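Local coordinates for deoxyhypusine hydroxylase (Homo sapiens, PDB 4D50), which hydroxylates the deoxyhypusine side chain of eukaryotic translation initiation factor 5A using a diiron centre, completing the formation of hypusine, at residues A[57-60]-A[61-65]. Numbering follows the deposited sequence.
Sequences ALLK and HELAY. With FE (Fe (III) ion), chain D; PER (peroxide ion), chain E.
The carbonyl oxygen of Leu58 is gripped by two donors from the next turn of the helix. Glu62 N makes the regular backbone bond at 3.2 Å, whereas His61 ND1 comes in closer, 2.7 Å from Leu58 O. The imidazole N-H meets this oxygen almost straight, in the carbonyl plane and on a lone pair, and the oxygen in turn sits only 9° out of the ring plane. Held at ND1 by this bond and at the other end by iron, 2.3 Å from His61 NE2, the ring has its rotation set; the hydrogen bond would probably make the imidazole a stronger donor to the metal. A first torsion of 107° swings the ring back over the preceding turn, where Leu58 CD1 lies 3.6 Å from His61 CE1. Leu58 O is thus a second-shell group that orients the first-shell ligand His61; both lie on helix 57-70, in the first HEAT-like repeat region of the α-helical superhelix. His245 and Glu246, from the fifth such repeat, hold the same iron, so that the two halves of the protein meet at the diiron site; peroxide O2 and two waters also bind this iron. On another side of the helix, Leu63 has CG anti to its carbonyl carbon (chi1 -53°), which lays the branch back along the helix: Leu63 CD1 is 3.8 Å from Lys60 CA, while Leu63 CD2 approaches Leu59 CD1 at 4.5 Å. An alanine at Leu63 would remove both methyls and is likely to leave a gap beside Leu59 and against Ala51 and Phe52. The Lys60 chain, bent at chi3, carries NZ to a salt bridge with Glu89.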
loop_
_atom_site.group_PDB
_atom_site.type_symbol
_atom_site.label_atom_id
_atom_site.label_comp_id
_atom_site.label_asym_id
_atom_site.label_seq_id
_atom_site.Cartn_x
_atom_site.Cartn_y
_atom_site.Cartn_z
ATOM N N ALA A 57 1.620 2.504 13.781
ATOM C CA ALA A 57 2.436 2.077 12.561
ATOM C C ALA A 57 1.520 1.991 11.343
ATOM O O ALA A 57 1.927 2.372 10.211
ATOM C CB ALA A 57 3.083 0.711 12.774
ATOM N N LEU A 58 0.305 1.482 11.532
ATOM C CA LEU A 58 -0.745 1.445 10.481
ATOM C C LEU A 58 -0.972 2.850 9.897
ATOM O O LEU A 58 -0.837 3.068 8.675
ATOM C CB LEU A 58 -2.076 0.900 10.978
ATOM C CG LEU A 58 -3.122 0.845 9.875
ATOM C CD1 LEU A 58 -2.763 -0.184 8.809
ATOM C CD2 LEU A 58 -4.505 0.471 10.404
ATOM N N LEU A 59 -1.220 3.815 10.770
ATOM C CA LEU A 59 -1.460 5.158 10.244
ATOM C C LEU A 59 -0.206 5.679 9.543
ATOM O O LEU A 59 -0.272 6.161 8.436
ATOM C CB LEU A 59 -1.929 6.105 11.355
ATOM C CG LEU A 59 -2.252 7.509 10.847
ATOM C CD1 LEU A 59 -3.373 7.611 9.843
ATOM C CD2 LEU A 59 -2.575 8.373 12.111
ATOM N N LYS A 60 0.968 5.539 10.169
ATOM C CA LYS A 60 2.190 6.122 9.608
ATOM C C LYS A 60 2.567 5.577 8.224
ATOM O O LYS A 60 2.995 6.313 7.343
ATOM C CB LYS A 60 3.359 5.927 10.541
ATOM C CG LYS A 60 3.355 6.821 11.773
ATOM C CD LYS A 60 4.669 6.704 12.553
ATOM C CE LYS A 60 4.781 5.385 13.260
ATOM N NZ LYS A 60 5.910 5.301 14.212
ATOM N N HIS A 61 2.364 4.306 8.032
ATOM C CA HIS A 61 2.652 3.691 6.743
ATOM C C HIS A 61 1.639 4.117 5.682
ATOM O O HIS A 61 2.020 4.294 4.507
ATOM C CB HIS A 61 2.852 2.190 6.907
ATOM C CG HIS A 61 1.721 1.362 6.385
ATOM N ND1 HIS A 61 0.448 1.424 6.900
ATOM C CD2 HIS A 61 1.685 0.494 5.342
ATOM C CE1 HIS A 61 -0.317 0.548 6.239
ATOM N NE2 HIS A 61 0.411 0.007 5.262
ATOM N N GLU A 62 0.401 4.417 6.078
ATOM C CA GLU A 62 -0.611 4.967 5.120
ATOM C C GLU A 62 -0.204 6.423 4.681
ATOM O O GLU A 62 -0.419 6.868 3.534
ATOM C CB GLU A 62 -1.964 4.963 5.762
ATOM C CG GLU A 62 -3.142 4.587 4.883
ATOM C CD GLU A 62 -3.164 3.095 4.592
ATOM O OE1 GLU A 62 -3.086 2.271 5.525
ATOM O OE2 GLU A 62 -3.123 2.774 3.395
ATOM N N LEU A 63 0.355 7.140 5.626
ATOM C CA LEU A 63 0.863 8.476 5.309
ATOM C C LEU A 63 1.831 8.342 4.199
ATOM O O LEU A 63 1.861 9.153 3.251
ATOM C CB LEU A 63 1.547 9.143 6.480
ATOM C CG LEU A 63 0.790 9.231 7.811
ATOM C CD1 LEU A 63 1.718 9.768 8.859
ATOM C CD2 LEU A 63 -0.391 10.126 7.659
ATOM N N ALA A 64 2.781 7.438 4.396
ATOM C CA ALA A 64 3.838 7.301 3.356
ATOM C C ALA A 64 3.227 6.815 2.048
ATOM O O ALA A 64 3.619 7.320 0.974
ATOM C CB ALA A 64 4.940 6.316 3.785
ATOM N N TYR A 65 2.315 5.859 2.081
ATOM C CA TYR A 65 1.665 5.410 0.867
ATOM C C TYR A 65 0.995 6.541 0.089
ATOM O O TYR A 65 1.190 6.725 -1.102
ATOM C CB TYR A 65 0.615 4.355 1.198
ATOM C CG TYR A 65 -0.229 3.870 0.060
ATOM C CD1 TYR A 65 0.278 3.012 -0.908
ATOM C CD2 TYR A 65 -1.510 4.396 -0.141
ATOM C CE1 TYR A 65 -0.519 2.585 -1.988
ATOM C CE2 TYR A 65 -2.317 3.951 -1.162
ATOM C CZ TYR A 65 -1.796 3.120 -2.128
ATOM O OH TYR A 65 -2.625 2.704 -3.097
HETATM FE FE FE D . -0.021 -2.046 4.243
HETATM O O1 PER E . 2.740 -2.270 4.299
HETATM O O2 PER E . 1.696 -3.123 5.048
HETATM O O HOH W 1 0.984 -1.488 2.158
HETATM O O HOH W 2 -1.772 -1.143 3.358
#